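Local coordinates for designed Anbu Protein (Synthetic construct, PDB 5LOY) that assembles helically as a consensus-designed proteasome-like Anbu subunit and is probably a peptidase, at residues L189-L194 with H205-E211; V86-R91 with I128-N133; E148-G152 with T180-S186; Q117-P123 with Y196-L201. All coordinates share one frame; numbering follows the deposited sequence.

Contact 1 (L189-L194 with H205-E211)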
# COMPACT_ATOMS: atom_id res chain seq x y z
N LEU A 189 3.42 -7.12 -15.76
CA LEU A 189 2.74 -7.90 -16.79
C LEU A 189 3.67 -8.96 -17.33
O LEU A 189 4.87 -8.78 -17.30
CB LEU A 189 2.34 -6.99 -17.94
CG LEU A 189 1.28 -5.91 -17.66
CD1 LEU A 189 0.93 -5.13 -18.91
CD2 LEU A 189 0.02 -6.53 -17.12
N PRO A 190 3.12 -10.05 -17.88
CA PRO A 190 1.69 -10.35 -18.09
C PRO A 190 0.92 -10.79 -16.87
O PRO A 190 1.52 -11.42 -15.99
CB PRO A 190 1.72 -11.48 -19.12
CG PRO A 190 3.10 -12.08 -19.02
CD PRO A 190 3.99 -10.92 -18.69
N LEU A 191 -0.39 -10.46 -16.84
CA LEU A 191 -1.32 -10.98 -15.82
C LEU A 191 -2.11 -12.12 -16.35
O LEU A 191 -2.34 -12.23 -17.53
CB LEU A 191 -2.41 -9.99 -15.42
CG LEU A 191 -2.05 -8.52 -15.26
CD1 LEU A 191 -3.26 -7.78 -14.74
CD2 LEU A 191 -0.86 -8.37 -14.33
N ASP A 192 -2.56 -12.96 -15.42
CA ASP A 192 -3.56 -13.98 -15.68
C ASP A 192 -4.84 -13.57 -14.95
O ASP A 192 -4.80 -13.03 -13.83
CB ASP A 192 -3.06 -15.36 -15.23
CG ASP A 192 -1.93 -15.89 -16.12
OD1 ASP A 192 -2.23 -16.38 -17.24
OD2 ASP A 192 -0.73 -15.79 -15.73
N LEU A 193 -5.97 -13.75 -15.63
CA LEU A 193 -7.27 -13.41 -15.10
C LEU A 193 -8.25 -14.57 -15.33
O LEU A 193 -8.36 -15.08 -16.46
CB LEU A 193 -7.80 -12.18 -15.81
CG LEU A 193 -9.24 -11.79 -15.42
CD1 LEU A 193 -9.30 -11.28 -13.98
CD2 LEU A 193 -9.80 -10.73 -16.37
N LEU A 194 -8.96 -14.98 -14.27
CA LEU A 194 -9.96 -16.05 -14.38
C LEU A 194 -11.23 -15.65 -13.66
O LEU A 194 -11.19 -15.22 -12.51
CB LEU A 194 -9.39 -17.33 -13.81
CG LEU A 194 -10.17 -18.61 -14.07
CD1 LEU A 194 -9.23 -19.81 -13.94
CD2 LEU A 194 -11.36 -18.77 -13.14
N HIS A 205 -14.35 -18.09 -18.20
CA HIS A 205 -13.47 -17.11 -18.81
C HIS A 205 -12.10 -17.12 -18.15
O HIS A 205 -11.96 -17.04 -16.93
CB HIS A 205 -14.04 -15.68 -18.77
CG HIS A 205 -15.40 -15.54 -19.41
ND1 HIS A 205 -16.53 -15.07 -18.75
CD2 HIS A 205 -15.78 -15.78 -20.69
CE1 HIS A 205 -17.54 -15.06 -19.60
NE2 HIS A 205 -17.12 -15.48 -20.78
N ARG A 206 -11.07 -17.24 -18.98
CA ARG A 206 -9.70 -17.24 -18.52
C ARG A 206 -8.82 -16.71 -19.63
O ARG A 206 -8.87 -17.21 -20.76
CB ARG A 206 -9.30 -18.65 -18.10
CG ARG A 206 -7.90 -19.10 -18.44
CD ARG A 206 -6.95 -19.12 -17.27
NE ARG A 206 -6.34 -20.45 -17.15
CZ ARG A 206 -5.14 -20.70 -16.63
NH1 ARG A 206 -4.71 -21.96 -16.56
NH2 ARG A 206 -4.36 -19.71 -16.17
N ARG A 207 -8.03 -15.69 -19.33
CA ARG A 207 -7.04 -15.23 -20.29
C ARG A 207 -5.81 -14.57 -19.69
O ARG A 207 -5.74 -14.30 -18.50
CB ARG A 207 -7.67 -14.30 -21.34
CG ARG A 207 -8.06 -12.92 -20.84
CD ARG A 207 -8.83 -12.20 -21.95
NE ARG A 207 -8.99 -10.77 -21.66
CZ ARG A 207 -8.22 -9.78 -22.14
NH1 ARG A 207 -7.20 -10.03 -22.94
NH2 ARG A 207 -8.48 -8.53 -21.78
N ARG A 208 -4.84 -14.37 -20.58
CA ARG A 208 -3.59 -13.71 -20.31
C ARG A 208 -3.65 -12.28 -20.89
O ARG A 208 -4.06 -12.06 -22.02
CB ARG A 208 -2.48 -14.56 -20.93
CG ARG A 208 -1.08 -13.96 -20.89
CD ARG A 208 0.03 -15.03 -20.86
NE ARG A 208 0.39 -15.41 -19.49
CZ ARG A 208 1.56 -15.93 -19.12
NH1 ARG A 208 2.49 -16.18 -20.03
NH2 ARG A 208 1.80 -16.23 -17.84
N ILE A 209 -3.27 -11.31 -20.07
CA ILE A 209 -3.28 -9.90 -20.44
C ILE A 209 -1.85 -9.40 -20.52
O ILE A 209 -1.17 -9.30 -19.50
CB ILE A 209 -4.04 -9.11 -19.36
CG1 ILE A 209 -5.52 -9.48 -19.39
CG2 ILE A 209 -3.91 -7.61 -19.59
CD1 ILE A 209 -6.30 -8.97 -18.19
N ASP A 210 -1.39 -9.06 -21.71
CA ASP A 210 -0.02 -8.58 -21.90
C ASP A 210 0.06 -7.07 -22.14
O ASP A 210 -0.95 -6.38 -22.19
CB ASP A 210 0.70 -9.37 -23.01
CG ASP A 210 0.12 -9.14 -24.40
OD1 ASP A 210 -0.57 -8.11 -24.63
OD2 ASP A 210 0.37 -9.99 -25.30
N GLU A 211 1.27 -6.55 -22.29
CA GLU A 211 1.47 -5.09 -22.47
C GLU A 211 0.73 -4.47 -23.66
O GLU A 211 0.50 -3.29 -23.69
CB GLU A 211 2.98 -4.75 -22.55
CG GLU A 211 3.66 -5.05 -23.89
CD GLU A 211 5.19 -4.87 -23.83
OE1 GLU A 211 5.71 -4.40 -22.80
OE2 GLU A 211 5.87 -5.18 -24.84
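Arg208 leans across Pro190 toward Asp192, and its side chain can be walked outward. CB lies near the carbonyl oxygen of Leu191; CG sits 4.1 Å from CB of Pro190, the two side chains running side by side. The chain leaves the backbone with CG opposite N (chi1 173°) and bends at chi3 (-90°), which brings the guanidinium over the proline, CG of Pro190 lying above its centre. NE passes 3.6 Å from OD1 of Asp192, and the tip, NH2, gives a weak but straight hydrogen bond of 3.3 Å to OD2, met at the guanidinium edge as part of a salt bridge. Beneath them runs a beta hairpin of the Ntn-hydrolase fold, strand 191-197 against 205-209. Leu191 N and O pair with Ile209 O and N, and Leu193 N and O with Arg207 O and N, at 2.9 to 3.0 Å. Asp192 OD1 also forms a salt bridge with Arg31, so an asparagine here would probably leave two arginines, already close to each other, without their shared counter-charge. On the other sheet face CG1 of Ile209 covers the Arg207 guanidinium, 3.8 Å above its plane; that group is paired with Asp213.

Contact 2 (V86-R91 with I128-N133)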
# COMPACT_ATOMS: atom_id res chain seq x y z
N VAL A 86 -2.80 -28.28 0.67
CA VAL A 86 -1.81 -27.32 0.25
C VAL A 86 -0.92 -26.98 1.42
O VAL A 86 0.31 -26.94 1.29
CB VAL A 86 -2.46 -26.04 -0.31
CG1 VAL A 86 -1.41 -24.97 -0.57
CG2 VAL A 86 -3.24 -26.35 -1.59
N GLY A 87 -1.53 -26.74 2.56
CA GLY A 87 -0.81 -26.44 3.79
C GLY A 87 0.11 -27.55 4.24
O GLY A 87 1.21 -27.27 4.69
N GLU A 88 -0.33 -28.79 4.13
CA GLU A 88 0.52 -29.91 4.52
C GLU A 88 1.71 -30.09 3.56
O GLU A 88 2.79 -30.45 3.97
CB GLU A 88 -0.28 -31.20 4.61
CG GLU A 88 -0.96 -31.39 5.96
CD GLU A 88 -2.07 -32.47 5.93
OE1 GLU A 88 -3.01 -32.41 6.77
OE2 GLU A 88 -2.00 -33.37 5.05
N ALA A 89 1.48 -29.83 2.28
CA ALA A 89 2.54 -29.90 1.28
C ALA A 89 3.60 -28.83 1.54
O ALA A 89 4.79 -29.09 1.47
CB ALA A 89 1.94 -29.74 -0.11
N LEU A 90 3.14 -27.63 1.85
CA LEU A 90 4.02 -26.56 2.24
C LEU A 90 4.88 -26.94 3.44
O LEU A 90 6.08 -26.71 3.43
CB LEU A 90 3.22 -25.30 2.51
CG LEU A 90 4.00 -24.06 2.94
CD1 LEU A 90 5.10 -23.70 1.95
CD2 LEU A 90 3.06 -22.87 3.10
N ARG A 91 4.30 -27.54 4.48
CA ARG A 91 5.11 -27.95 5.63
C ARG A 91 6.11 -29.04 5.31
O ARG A 91 7.22 -29.03 5.85
CB ARG A 91 4.25 -28.46 6.75
CG ARG A 91 3.57 -27.36 7.52
CD ARG A 91 2.39 -27.97 8.24
NE ARG A 91 1.65 -26.96 8.98
CZ ARG A 91 0.41 -27.13 9.43
NH1 ARG A 91 -0.22 -28.28 9.19
NH2 ARG A 91 -0.19 -26.15 10.09
N ILE A 128 -3.72 -19.52 2.44
CA ILE A 128 -2.80 -20.40 3.16
C ILE A 128 -1.56 -19.63 3.54
O ILE A 128 -0.87 -19.07 2.68
CB ILE A 128 -2.41 -21.65 2.35
CG1 ILE A 128 -3.62 -22.54 2.10
CG2 ILE A 128 -1.42 -22.49 3.10
CD1 ILE A 128 -4.40 -22.17 0.87
N TYR A 129 -1.29 -19.59 4.83
CA TYR A 129 -0.19 -18.81 5.34
C TYR A 129 1.14 -19.55 5.22
O TYR A 129 1.16 -20.76 5.05
CB TYR A 129 -0.44 -18.50 6.82
CG TYR A 129 -1.60 -17.58 7.13
CD1 TYR A 129 -1.66 -16.28 6.59
CD2 TYR A 129 -2.57 -17.96 8.03
CE1 TYR A 129 -2.71 -15.43 6.91
CE2 TYR A 129 -3.61 -17.12 8.37
CZ TYR A 129 -3.67 -15.86 7.81
OH TYR A 129 -4.73 -15.06 8.19
N PRO A 130 2.25 -18.84 5.37
CA PRO A 130 3.58 -19.44 5.37
C PRO A 130 3.74 -20.61 6.28
O PRO A 130 4.44 -21.54 5.94
CB PRO A 130 4.47 -18.29 5.84
CG PRO A 130 3.81 -17.07 5.28
CD PRO A 130 2.33 -17.36 5.37
N ALA A 131 3.13 -20.57 7.46
CA ALA A 131 3.24 -21.70 8.39
C ALA A 131 2.41 -22.93 7.99
O ALA A 131 2.52 -23.99 8.61
CB ALA A 131 2.86 -21.24 9.78
N GLY A 132 1.53 -22.77 7.00
CA GLY A 132 0.71 -23.88 6.50
C GLY A 132 -0.66 -24.06 7.15
O GLY A 132 -1.38 -24.97 6.79
N ASN A 133 -1.02 -23.19 8.09
CA ASN A 133 -2.41 -23.10 8.50
C ASN A 133 -3.13 -22.10 7.59
O ASN A 133 -2.50 -21.53 6.71
CB ASN A 133 -2.55 -22.76 9.98
CG ASN A 133 -1.95 -21.41 10.34
OD1 ASN A 133 -1.19 -20.79 9.58
ND2 ASN A 133 -2.30 -20.95 11.55
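The guanidinium of Arg91 reaches over the turn at Ala131 and Gly132, with the carbonyl of Gly132 beneath one face: its oxygen lies 3.7 Å below the plane, offset toward the rim. At the edge, NE donates a 3.1 Å hydrogen bond to O of Ala131. The donor approaches in the carbonyl plane, but the oxygen is tilted 21° out of the guanidinium plane. From CG to NE the arginine chain is extended (chi2 159°), which carries NE out from the helix surface to this carbonyl.

The motif is a type I beta turn, Tyr129 to Gly132, in the connection between strands 124-128 and 134-136, packed against helix 79-94. In the alpha-beta sandwich of the Ntn-hydrolase fold it joins the connection between two sheet strands to a helix lying on that sheet.

The backbones come closest where two glycines face each other. CA of Gly87 makes a CA-H...O contact with O of Gly132, an approach that is possible because neither residue has a side chain.

Deeper in, the contact becomes apolar. Val86 CG1 meets CG1 of Ile128 at 4.2 Å, while CG2 of Ile128 lies over CA of Gly87. Phe112 of strand 110-118 packs on Val86 and Leu90, closing the hydrophobic layer from the sheet. A chi1 of -180° swings the Leu90 side chain toward the turn and sets its CD2 on two carbonyl oxygens there, Tyr129 O and Pro130 O, each at 3.4 Å.

Contact 3 (E148-G152 with T180-S186); sequences ETKYG and TMRSNLS
The direct polar link is made by Asn184, whose ND2 donates to OH of Tyr151 at 3.0 Å, with an N-H...O angle of 160°. The hydroxyl lies close to the amide plane, yet the two side chains cross at about a right angle, with ring and amide planes 53° apart. On its other branch OD1 accepts from Ser186 N, closing an Asx turn, and from Ser186 OG at 2.6 Å, so the amide is held from both ends. Losing both ND2 and OD1 to an alanine here would probably leave the Tyr151 hydroxyl without its donor and Ser186 N and OG without their shared acceptor, allowing the turn after the helix to shift.

A second polar link runs through water. One molecule donates to Glu148 O (2.7 Å) and to OG1 of Thr180 and accepts from Gly152 N, tying the 148-152 backbone to the helix; OG1 itself also bonds to Ser176 O.

Van der Waals contacts complete the surface. CB of Asn184 rests against CE2 of Tyr151 at 3.6 Å, CB of Ser183 touches CD1 of Tyr151 at 3.8 Å, and CG of Glu148 meets OG of Ser186 at 3.6 Å. The Tyr151 CG stands anti to the carbonyl carbon (chi1 -51°), which turns the ring toward Ser183 and Asn184.

Glu148 OE1 pairs with Lys150 NZ of the second subunit, and Lys150 NZ with Glu148 OE1 of that subunit, while Ser183 OG is hydrogen-bonded to Asp157 of the second subunit. The contact thus joins the connection from strand 143-147 to helix 153-159 with the C-terminal end of helix 166-183, at the subunit interface.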
# COMPACT_ATOMS: atom_id res chain seq x y z
N GLU A 148 2.99 -8.33 -2.90
CA GLU A 148 2.90 -6.90 -2.54
C GLU A 148 1.46 -6.44 -2.66
O GLU A 148 0.98 -6.20 -3.76
CB GLU A 148 3.74 -6.04 -3.48
CG GLU A 148 5.23 -6.02 -3.15
CD GLU A 148 5.56 -5.46 -1.77
OE1 GLU A 148 4.87 -4.54 -1.27
OE2 GLU A 148 6.54 -5.96 -1.16
N THR A 149 0.79 -6.27 -1.53
CA THR A 149 -0.67 -6.15 -1.50
C THR A 149 -1.24 -4.76 -1.10
O THR A 149 -2.39 -4.47 -1.37
CB THR A 149 -1.21 -7.17 -0.48
OG1 THR A 149 -0.73 -6.81 0.83
CG2 THR A 149 -0.71 -8.57 -0.78
N LYS A 150 -0.44 -3.94 -0.45
CA LYS A 150 -0.97 -2.77 0.19
C LYS A 150 -1.34 -1.66 -0.75
O LYS A 150 -2.31 -0.96 -0.52
CB LYS A 150 0.01 -2.26 1.23
CG LYS A 150 0.16 -3.23 2.37
CD LYS A 150 1.26 -2.83 3.30
CE LYS A 150 1.36 -3.81 4.46
NZ LYS A 150 2.38 -3.36 5.43
N TYR A 151 -0.63 -1.56 -1.86
CA TYR A 151 -0.94 -0.54 -2.87
C TYR A 151 -2.32 -0.74 -3.47
O TYR A 151 -3.00 0.22 -3.79
CB TYR A 151 0.09 -0.56 -4.01
CG TYR A 151 1.55 -0.51 -3.56
CD1 TYR A 151 2.19 0.69 -3.31
CD2 TYR A 151 2.28 -1.68 -3.40
CE1 TYR A 151 3.52 0.71 -2.91
CE2 TYR A 151 3.61 -1.66 -3.01
CZ TYR A 151 4.23 -0.47 -2.77
OH TYR A 151 5.57 -0.49 -2.41
N GLY A 152 -2.73 -2.00 -3.59
CA GLY A 152 -3.96 -2.36 -4.28
C GLY A 152 -5.13 -2.64 -3.39
O GLY A 152 -6.26 -2.82 -3.89
N THR A 180 -0.85 -0.80 -8.36
CA THR A 180 0.31 -1.52 -7.83
C THR A 180 1.50 -1.45 -8.79
O THR A 180 2.60 -1.12 -8.37
CB THR A 180 -0.05 -2.99 -7.57
OG1 THR A 180 -1.14 -3.07 -6.64
CG2 THR A 180 1.14 -3.72 -7.02
N MET A 181 1.26 -1.67 -10.09
CA MET A 181 2.34 -1.61 -11.07
C MET A 181 2.95 -0.23 -11.23
O MET A 181 4.17 -0.10 -11.38
CB MET A 181 1.89 -2.17 -12.41
CG MET A 181 1.78 -3.69 -12.33
SD MET A 181 1.18 -4.57 -13.77
CE MET A 181 -0.13 -3.47 -14.29
N ARG A 182 2.12 0.80 -11.13
CA ARG A 182 2.64 2.16 -11.15
C ARG A 182 3.54 2.50 -9.98
O ARG A 182 4.41 3.33 -10.10
CB ARG A 182 1.49 3.17 -11.13
CG ARG A 182 0.82 3.31 -12.45
CD ARG A 182 -0.48 4.08 -12.29
NE ARG A 182 -1.17 4.10 -13.58
CZ ARG A 182 -1.07 5.07 -14.50
NH1 ARG A 182 -0.34 6.16 -14.25
NH2 ARG A 182 -1.73 4.95 -15.65
N SER A 183 3.30 1.89 -8.83
CA SER A 183 3.93 2.33 -7.60
C SER A 183 4.99 1.38 -7.08
O SER A 183 5.73 1.76 -6.20
CB SER A 183 2.85 2.57 -6.55
OG SER A 183 2.09 3.73 -6.89
N ASN A 184 5.10 0.18 -7.64
CA ASN A 184 6.06 -0.80 -7.16
C ASN A 184 6.58 -1.68 -8.29
O ASN A 184 5.81 -2.36 -8.97
CB ASN A 184 5.39 -1.68 -6.11
CG ASN A 184 6.34 -2.71 -5.50
OD1 ASN A 184 6.68 -3.69 -6.14
ND2 ASN A 184 6.78 -2.47 -4.28
N LEU A 185 7.89 -1.67 -8.47
CA LEU A 185 8.46 -2.35 -9.63
C LEU A 185 8.63 -3.86 -9.50
O LEU A 185 9.17 -4.49 -10.41
CB LEU A 185 9.81 -1.69 -10.02
CG LEU A 185 9.64 -0.27 -10.61
CD1 LEU A 185 10.99 0.26 -11.08
CD2 LEU A 185 8.66 -0.25 -11.76
N SER A 186 8.18 -4.45 -8.40
CA SER A 186 8.33 -5.89 -8.22
C SER A 186 7.09 -6.62 -8.78
O SER A 186 7.08 -7.84 -8.86
CB SER A 186 8.60 -6.27 -6.75
OG SER A 186 7.42 -6.16 -5.97
O HOH W 1 -0.62 -4.02 -4.06

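Contact 4 (Q117-P123 with Y196-L201)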
# COMPACT_ATOMS: atom_id res chain seq x y z
N GLN A 117 -15.00 -24.46 -6.63
CA GLN A 117 -16.28 -25.05 -6.28
C GLN A 117 -16.27 -26.54 -6.59
O GLN A 117 -15.79 -26.96 -7.63
CB GLN A 117 -17.42 -24.35 -7.02
CG GLN A 117 -18.77 -24.95 -6.68
CD GLN A 117 -19.94 -24.11 -7.16
OE1 GLN A 117 -19.85 -23.39 -8.15
NE2 GLN A 117 -21.04 -24.22 -6.46
N ILE A 118 -16.81 -27.32 -5.67
CA ILE A 118 -16.95 -28.76 -5.84
C ILE A 118 -18.44 -29.05 -5.85
O ILE A 118 -19.16 -28.47 -5.07
CB ILE A 118 -16.23 -29.48 -4.69
CG1 ILE A 118 -14.72 -29.36 -4.90
CG2 ILE A 118 -16.65 -30.93 -4.60
CD1 ILE A 118 -13.88 -29.71 -3.69
N ALA A 119 -18.93 -29.88 -6.77
CA ALA A 119 -20.38 -30.08 -6.94
C ALA A 119 -21.12 -30.29 -5.60
O ALA A 119 -20.64 -31.06 -4.76
CB ALA A 119 -20.64 -31.27 -7.84
N GLY A 120 -22.25 -29.58 -5.41
CA GLY A 120 -23.09 -29.70 -4.20
C GLY A 120 -22.56 -28.99 -2.95
O GLY A 120 -22.88 -29.33 -1.83
N GLU A 121 -21.72 -28.00 -3.17
CA GLU A 121 -21.06 -27.27 -2.11
C GLU A 121 -20.98 -25.86 -2.76
O GLU A 121 -20.89 -25.75 -3.99
CB GLU A 121 -19.68 -27.93 -1.84
CG GLU A 121 -18.83 -27.46 -0.64
CD GLU A 121 -17.29 -27.46 -0.90
OE1 GLU A 121 -16.81 -26.82 -1.88
OE2 GLU A 121 -16.56 -28.04 -0.08
N PRO A 122 -21.12 -24.78 -1.99
CA PRO A 122 -20.98 -23.51 -2.69
C PRO A 122 -19.54 -23.20 -3.07
O PRO A 122 -18.63 -23.96 -2.75
CB PRO A 122 -21.51 -22.48 -1.68
CG PRO A 122 -21.57 -23.19 -0.37
CD PRO A 122 -21.78 -24.63 -0.68
N PRO A 123 -19.33 -22.09 -3.80
CA PRO A 123 -17.96 -21.63 -4.07
C PRO A 123 -17.29 -21.14 -2.80
O PRO A 123 -17.95 -20.51 -1.98
CB PRO A 123 -18.15 -20.46 -5.06
CG PRO A 123 -19.56 -20.54 -5.53
CD PRO A 123 -20.34 -21.25 -4.47
N TYR A 196 -15.06 -17.05 -12.69
CA TYR A 196 -15.79 -18.33 -12.52
C TYR A 196 -17.23 -18.05 -12.11
O TYR A 196 -17.46 -17.38 -11.11
CB TYR A 196 -15.10 -19.22 -11.44
CG TYR A 196 -15.92 -20.45 -11.11
CD1 TYR A 196 -15.93 -21.55 -11.96
CD2 TYR A 196 -16.73 -20.49 -10.00
CE1 TYR A 196 -16.71 -22.65 -11.70
CE2 TYR A 196 -17.53 -21.59 -9.72
CZ TYR A 196 -17.52 -22.67 -10.58
OH TYR A 196 -18.30 -23.78 -10.34
N GLU A 197 -18.20 -18.56 -12.88
CA GLU A 197 -19.61 -18.41 -12.53
C GLU A 197 -20.13 -19.51 -11.59
O GLU A 197 -19.98 -20.70 -11.86
CB GLU A 197 -20.49 -18.47 -13.79
CG GLU A 197 -20.47 -17.23 -14.68
CD GLU A 197 -21.42 -17.36 -15.89
OE1 GLU A 197 -22.25 -18.30 -15.96
OE2 GLU A 197 -21.33 -16.50 -16.79
N ARG A 198 -20.76 -19.09 -10.51
CA ARG A 198 -21.37 -20.00 -9.54
C ARG A 198 -22.17 -21.12 -10.21
O ARG A 198 -23.00 -20.86 -11.07
CB ARG A 198 -22.28 -19.20 -8.60
CG ARG A 198 -22.79 -19.98 -7.39
CD ARG A 198 -24.03 -19.33 -6.80
NE ARG A 198 -23.82 -19.00 -5.39
CZ ARG A 198 -23.94 -19.85 -4.36
NH1 ARG A 198 -23.72 -19.40 -3.12
NH2 ARG A 198 -24.27 -21.14 -4.53
N ASP A 199 -21.91 -22.35 -9.79
CA ASP A 199 -22.59 -23.56 -10.29
C ASP A 199 -22.32 -23.94 -11.75
O ASP A 199 -22.96 -24.85 -12.24
CB ASP A 199 -24.12 -23.51 -10.09
CG ASP A 199 -24.54 -23.29 -8.64
OD1 ASP A 199 -23.72 -23.34 -7.69
OD2 ASP A 199 -25.75 -23.06 -8.45
N SER A 200 -21.39 -23.29 -12.44
CA SER A 200 -21.04 -23.72 -13.80
C SER A 200 -20.22 -25.02 -13.77
O SER A 200 -20.39 -25.86 -14.62
CB SER A 200 -20.28 -22.62 -14.55
OG SER A 200 -19.10 -22.26 -13.85
N LEU A 201 -19.33 -25.14 -12.79
CA LEU A 201 -18.43 -26.29 -12.65
C LEU A 201 -17.54 -26.46 -13.89
O LEU A 201 -17.22 -27.56 -14.32
CB LEU A 201 -19.22 -27.55 -12.34
CG LEU A 201 -20.08 -27.47 -11.06
CD1 LEU A 201 -20.90 -28.74 -10.90
CD2 LEU A 201 -19.24 -27.24 -9.82
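Gln117 puts its amide between two loops and engages both. OE1 takes two hydrogen bonds, from OH of Tyr196 at 2.7 Å and from N of Asp199 at 2.8 Å. NE2 gives two, to OD1 of Asp199 at 3.1 Å and to O of Glu121 within its own loop, so both ends of the amide are used and its rotation is fixed. The loops are a pair of type II beta turns, Ile118-Glu121 and Glu197-Ser200, one from each of the two sheets of the Ntn-hydrolase sandwich; here the ends of strands 110-118 and 191-197 meet.

The glutamine is fully stretched: chi1 of 179° and chi2 of 168° carry the amide straight across to the second turn. It stands nearly perpendicular to the Tyr196 ring, the planes 77° apart, with OE1 at the ring edge. The tyrosine hydroxyl in turn accepts from Leu201 N, linking the residue just after the second turn to the same small network.

Around this polar centre lie apolar contacts. Leu201 CD2 touches CG of Gln117 at 3.9 Å, and its CD1 lies 4.0 Å from CB of Ala119. Farther out, Val43 of strand 42-50 and Leu12 of strand 11-21 pack on Tyr196, and backbone bonds from Gln117 to Val43 and from Tyr196 to Leu12 hold the two strands in their own sheets. On the exposed side Arg198, whose NE is bonded to Asp9 O, is approached obliquely by Pro122 CB and lays one guanidinium face over CD of Pro123, which sits 3.8 Å from the plane, over its centre.

All four contacts are partly buried. Contacts 1 and 4 share strand 191-197: contact 1 pairs it with its hairpin partner in one sheet, contact 4 takes its far end across to a turn of the other sheet. Contact 1 is therefore chiefly backbone ladder, its strand leucines and Ile209 buried, its arginines partly or fully exposed on both faces, whereas contact 4 is a side-chain amide network without ladder pairing. Contact 2, on the opposite side of the chain's centre from contact 1, joins helix to turn with glycines at closest approach and has one hydrogen bond. Contact 3 touches contact 1 through Met181 and Leu189. Only contacts 1 and 3 meet the second subunit, contact 3 with salt bridges.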